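Local atomic coordinates of MHP1 (Microbacterium liquefaciens, PDB entry 2JLN), a protein that carries 5-aryl-substituted hydantoins across the membrane by sodium-dependent symport, preferring indolylmethyl and benzyl hydantoins of the L form. Residues T20-L32 with D229-S241. Sequence-based numbering, arbitrary orientation.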
loop_
_atom_site.group_PDB
_atom_site.type_symbol
_atom_site.label_atom_id
_atom_site.label_comp_id
_atom_site.label_asym_id
_atom_site.label_seq_id
_atom_site.Cartn_x
_atom_site.Cartn_y
_atom_site.Cartn_z
ATOM N N THR A 20 9.241 -5.595 -17.006
ATOM C CA THR A 20 9.694 -6.827 -16.406
ATOM C C THR A 20 9.214 -7.947 -17.280
ATOM O O THR A 20 7.997 -8.139 -17.431
ATOM C CB THR A 20 9.135 -6.974 -14.962
ATOM O OG1 THR A 20 9.800 -6.026 -14.107
ATOM C CG2 THR A 20 9.327 -8.393 -14.414
ATOM N N ARG A 21 10.179 -8.682 -17.843
ATOM C CA ARG A 21 9.933 -9.728 -18.837
ATOM C C ARG A 21 9.144 -10.918 -18.334
ATOM O O ARG A 21 9.307 -11.313 -17.169
ATOM C CB ARG A 21 11.245 -10.208 -19.417
ATOM C CG ARG A 21 11.973 -9.117 -20.115
ATOM C CD ARG A 21 12.887 -9.591 -21.230
ATOM N NE ARG A 21 13.622 -8.443 -21.735
ATOM C CZ ARG A 21 13.471 -7.955 -22.950
ATOM N NH1 ARG A 21 12.657 -8.557 -23.786
ATOM N NH2 ARG A 21 14.152 -6.889 -23.324
ATOM N N TYR A 22 8.306 -11.470 -19.240
ATOM C CA TYR A 22 7.458 -12.659 -18.999
ATOM C C TYR A 22 8.264 -13.767 -18.328
ATOM O O TYR A 22 7.864 -14.356 -17.322
ATOM C CB TYR A 22 6.850 -13.217 -20.301
ATOM C CG TYR A 22 5.986 -12.259 -21.108
ATOM C CD1 TYR A 22 4.960 -11.535 -20.524
ATOM C CD2 TYR A 22 6.182 -12.109 -22.461
ATOM C CE1 TYR A 22 4.177 -10.685 -21.266
ATOM C CE2 TYR A 22 5.409 -11.267 -23.206
ATOM C CZ TYR A 22 4.407 -10.554 -22.612
ATOM O OH TYR A 22 3.653 -9.705 -23.396
ATOM N N ALA A 23 9.422 -14.039 -18.896
ATOM C CA ALA A 23 10.284 -15.039 -18.329
ATOM C C ALA A 23 10.822 -14.611 -16.975
ATOM O O ALA A 23 11.184 -15.471 -16.192
ATOM C CB ALA A 23 11.421 -15.381 -19.281
ATOM N N GLU A 24 10.889 -13.314 -16.683
ATOM C CA GLU A 24 11.396 -12.883 -15.374
ATOM C C GLU A 24 10.334 -12.903 -14.215
ATOM O O GLU A 24 10.640 -12.586 -13.059
ATOM C CB GLU A 24 12.058 -11.498 -15.479
ATOM C CG GLU A 24 13.054 -11.341 -16.617
ATOM C CD GLU A 24 13.489 -9.845 -16.923
ATOM O OE1 GLU A 24 14.649 -9.662 -17.417
ATOM O OE2 GLU A 24 12.696 -8.864 -16.701
ATOM N N ARG A 25 9.091 -13.274 -14.503
ATOM C CA ARG A 25 8.042 -13.121 -13.487
ATOM C C ARG A 25 8.020 -14.258 -12.446
ATOM O O ARG A 25 8.266 -15.397 -12.784
ATOM C CB ARG A 25 6.678 -12.939 -14.164
ATOM C CG ARG A 25 6.689 -11.906 -15.298
ATOM C CD ARG A 25 6.134 -10.567 -14.859
ATOM N NE ARG A 25 6.080 -9.579 -15.932
ATOM C CZ ARG A 25 4.962 -9.177 -16.528
ATOM N NH1 ARG A 25 3.778 -9.676 -16.187
ATOM N NH2 ARG A 25 5.033 -8.265 -17.480
ATOM N N SER A 26 7.703 -13.969 -11.187
ATOM C CA SER A 26 7.903 -14.975 -10.131
ATOM C C SER A 26 6.814 -15.119 -9.053
ATOM O O SER A 26 6.943 -15.945 -8.150
ATOM C CB SER A 26 9.233 -14.702 -9.416
ATOM O OG SER A 26 9.128 -13.618 -8.503
ATOM N N VAL A 27 5.771 -14.305 -9.120
ATOM C CA VAL A 27 4.712 -14.322 -8.115
ATOM C C VAL A 27 3.390 -14.754 -8.735
ATOM O O VAL A 27 2.815 -14.041 -9.554
ATOM C CB VAL A 27 4.552 -12.944 -7.479
ATOM C CG1 VAL A 27 3.164 -12.777 -6.925
ATOM C CG2 VAL A 27 5.592 -12.748 -6.403
ATOM N N GLY A 28 2.920 -15.938 -8.363
ATOM C CA GLY A 28 1.639 -16.435 -8.848
ATOM C C GLY A 28 0.537 -16.092 -7.874
ATOM O O GLY A 28 0.748 -15.298 -6.954
ATOM N N PRO A 29 -0.653 -16.660 -8.073
ATOM C CA PRO A 29 -1.795 -16.328 -7.174
ATOM C C PRO A 29 -1.763 -16.774 -5.682
ATOM O O PRO A 29 -2.233 -16.026 -4.843
ATOM C CB PRO A 29 -3.016 -16.879 -7.919
ATOM C CG PRO A 29 -2.582 -16.784 -9.398
ATOM C CD PRO A 29 -1.092 -17.106 -9.406
ATOM N N PHE A 30 -1.221 -17.937 -5.350
ATOM C CA PHE A 30 -1.180 -18.346 -3.945
ATOM C C PHE A 30 -0.199 -17.485 -3.161
ATOM O O PHE A 30 -0.387 -17.222 -1.977
ATOM C CB PHE A 30 -0.818 -19.837 -3.785
ATOM C CG PHE A 30 -0.167 -20.168 -2.454
ATOM C CD1 PHE A 30 -0.942 -20.599 -1.364
ATOM C CD2 PHE A 30 1.228 -20.040 -2.284
ATOM C CE1 PHE A 30 -0.339 -20.901 -0.124
ATOM C CE2 PHE A 30 1.847 -20.337 -1.044
ATOM C CZ PHE A 30 1.065 -20.763 0.034
ATOM N N SER A 31 0.861 -17.064 -3.829
ATOM C CA SER A 31 1.954 -16.396 -3.157
ATOM C C SER A 31 1.531 -14.975 -2.849
ATOM O O SER A 31 1.883 -14.420 -1.808
ATOM C CB SER A 31 3.208 -16.417 -4.045
ATOM O OG SER A 31 4.409 -16.440 -3.281
ATOM N N LEU A 32 0.759 -14.399 -3.767
ATOM C CA LEU A 32 0.259 -13.034 -3.619
ATOM C C LEU A 32 -0.717 -12.946 -2.444
ATOM O O LEU A 32 -0.682 -11.986 -1.694
ATOM C CB LEU A 32 -0.388 -12.545 -4.916
ATOM C CG LEU A 32 -0.791 -11.075 -4.918
ATOM C CD1 LEU A 32 0.418 -10.158 -4.724
ATOM C CD2 LEU A 32 -1.563 -10.719 -6.189
ATOM N N ASP A 229 4.191 -1.466 -8.218
ATOM C CA ASP A 229 5.546 -1.794 -7.813
ATOM C C ASP A 229 5.705 -3.234 -7.253
ATOM O O ASP A 229 6.799 -3.759 -7.157
ATOM C CB ASP A 229 6.110 -0.672 -6.923
ATOM C CG ASP A 229 6.080 0.720 -7.636
ATOM O OD1 ASP A 229 5.891 0.736 -8.879
ATOM O OD2 ASP A 229 6.241 1.801 -6.985
ATOM N N ILE A 230 4.598 -3.894 -6.949
ATOM C CA ILE A 230 4.610 -5.284 -6.489
ATOM C C ILE A 230 4.143 -6.261 -7.577
ATOM O O ILE A 230 4.701 -7.324 -7.777
ATOM C CB ILE A 230 3.652 -5.460 -5.301
ATOM C CG1 ILE A 230 4.032 -4.515 -4.170
ATOM C CG2 ILE A 230 3.651 -6.892 -4.827
ATOM C CD1 ILE A 230 3.387 -4.870 -2.843
ATOM N N VAL A 231 3.110 -5.860 -8.286
ATOM C CA VAL A 231 2.330 -6.739 -9.119
ATOM C C VAL A 231 2.793 -6.780 -10.582
ATOM O O VAL A 231 2.384 -7.662 -11.345
ATOM C CB VAL A 231 0.875 -6.315 -8.983
ATOM C CG1 VAL A 231 0.270 -5.970 -10.317
ATOM C CG2 VAL A 231 0.123 -7.361 -8.220
ATOM N N LYS A 232 3.658 -5.839 -10.961
ATOM C CA LYS A 232 4.400 -5.903 -12.219
ATOM C C LYS A 232 5.275 -7.137 -12.223
ATOM O O LYS A 232 5.972 -7.392 -13.186
ATOM C CB LYS A 232 5.343 -4.706 -12.342
ATOM C CG LYS A 232 6.519 -4.829 -11.396
ATOM C CD LYS A 232 7.477 -3.674 -11.478
ATOM C CE LYS A 232 8.743 -3.978 -10.665
ATOM N NZ LYS A 232 9.980 -3.885 -11.504
ATOM N N GLU A 233 5.272 -7.875 -11.124
ATOM C CA GLU A 233 6.049 -9.098 -10.989
ATOM C C GLU A 233 5.198 -10.392 -11.071
ATOM O O GLU A 233 5.723 -11.493 -11.009
ATOM C CB GLU A 233 6.789 -9.059 -9.660
ATOM C CG GLU A 233 8.254 -9.254 -9.827
ATOM C CD GLU A 233 8.945 -8.003 -10.339
ATOM O OE1 GLU A 233 8.318 -6.921 -10.294
ATOM O OE2 GLU A 233 10.121 -8.101 -10.776
ATOM N N CYS A 234 3.886 -10.253 -11.207
ATOM C CA CYS A 234 2.974 -11.389 -11.272
ATOM C C CYS A 234 2.998 -12.094 -12.618
ATOM O O CYS A 234 3.338 -11.500 -13.642
ATOM C CB CYS A 234 1.541 -10.930 -11.012
ATOM S SG CYS A 234 1.113 -10.687 -9.278
ATOM N N LYS A 235 2.580 -13.356 -12.604
ATOM C CA LYS A 235 2.663 -14.222 -13.768
ATOM C C LYS A 235 1.559 -13.950 -14.773
ATOM O O LYS A 235 0.402 -13.907 -14.404
ATOM C CB LYS A 235 2.606 -15.670 -13.312
ATOM C CG LYS A 235 3.933 -16.165 -12.836
ATOM C CD LYS A 235 3.816 -17.534 -12.252
ATOM C CE LYS A 235 5.092 -17.925 -11.521
ATOM N NZ LYS A 235 4.801 -18.939 -10.451
ATOM N N VAL A 236 1.909 -13.785 -16.044
ATOM C CA VAL A 236 0.905 -13.498 -17.065
ATOM C C VAL A 236 1.115 -14.429 -18.244
ATOM O O VAL A 236 2.250 -14.813 -18.522
ATOM C CB VAL A 236 1.006 -12.024 -17.556
ATOM C CG1 VAL A 236 2.095 -11.875 -18.586
ATOM C CG2 VAL A 236 -0.321 -11.537 -18.125
ATOM N N ASP A 237 0.028 -14.813 -18.919
ATOM C CA ASP A 237 0.111 -15.485 -20.229
ATOM C C ASP A 237 -0.145 -14.423 -21.283
ATOM O O ASP A 237 -1.269 -13.921 -21.421
ATOM C CB ASP A 237 -0.909 -16.646 -20.335
ATOM C CG ASP A 237 -1.173 -17.125 -21.797
ATOM O OD1 ASP A 237 -0.207 -17.315 -22.588
ATOM O OD2 ASP A 237 -2.370 -17.339 -22.140
ATOM N N PRO A 238 0.910 -14.061 -22.018
ATOM C CA PRO A 238 0.902 -12.997 -23.036
ATOM C C PRO A 238 -0.161 -13.234 -24.113
ATOM O O PRO A 238 -0.635 -12.279 -24.741
ATOM C CB PRO A 238 2.309 -13.091 -23.644
ATOM C CG PRO A 238 2.811 -14.492 -23.244
ATOM C CD PRO A 238 2.233 -14.701 -21.889
ATOM N N ASN A 239 -0.527 -14.509 -24.297
ATOM C CA ASN A 239 -1.489 -14.957 -25.322
ATOM C C ASN A 239 -2.888 -15.210 -24.805
ATOM O O ASN A 239 -3.550 -16.148 -25.256
ATOM C CB ASN A 239 -1.007 -16.243 -25.981
ATOM C CG ASN A 239 0.175 -16.014 -26.863
ATOM O OD1 ASN A 239 0.070 -15.298 -27.854
ATOM N ND2 ASN A 239 1.317 -16.601 -26.510
ATOM N N ALA A 240 -3.333 -14.404 -23.848
ATOM C CA ALA A 240 -4.706 -14.494 -23.400
ATOM C C ALA A 240 -5.557 -13.771 -24.434
ATOM O O ALA A 240 -5.163 -13.643 -25.571
ATOM C CB ALA A 240 -4.852 -13.868 -22.034
ATOM N N SER A 241 -6.721 -13.295 -24.030
ATOM C CA SER A 241 -7.607 -12.541 -24.904
ATOM C C SER A 241 -8.223 -11.451 -24.046
ATOM O O SER A 241 -7.876 -11.328 -22.874
ATOM C CB SER A 241 -8.701 -13.453 -25.498
ATOM O OG SER A 241 -8.769 -14.725 -24.848
#
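A single beta bridge between V27 and C234 joins the segment leading into helix 29-40, the first part of transmembrane helix 1 of this permease, to the segment that follows helix 228-231. E233 O receives S26 N at 3.2 Å and, more weakly, V27 N; in return K235 N gives its hydrogen to V27 O at 3.1 Å. The CA of C234 also reaches V27 O in a CA-H...O contact. A type I turn from V231 to C234 brings E233 and C234 into line for this pairing. The extended K235 chain runs beside S26 and G28, the N-cap of helix 29-40.

R25 adds side-chain hydrogen bonds. Its chain bends at chi2 (-100°), laying the guanidinium beside two backbone carbonyls. NH1 meets C234 O at 3.2 Å, an almost straight bond (166°) close to the guanidinium plane, and also bonds to I84 O. On another edge, NE and NH2 both grip T20 O, R25 NE at 2.8 Å. With K232 O over one face, the cation gathers carbonyl oxygens from both segments; arginine suits this place because its flat group offers several N-H donors in fixed directions. K232 NZ bonds weakly to T20 OG1 and to Y324.

Beyond R25, the aromatic face of Y22 suits the C-H of P238 CB, 3.8 Å from the ring centroid in a CH-pi contact, while V236 CG1 touches Y22 CD1 obliquely at 3.5 Å. The Y22 hydroxyl reaches R85 and E463. At the opposite end, toward helix 29-40, the small thiol of C234 touches both V27 CG1 (3.8 Å from SG) and L32 CD2.

Helix 160-190 packs against V27 and E233 through I161, helix 81-86 touches V231, and Y252 of helix 242-278 covers L32 and C234 while its hydroxyl bonds to K235 O.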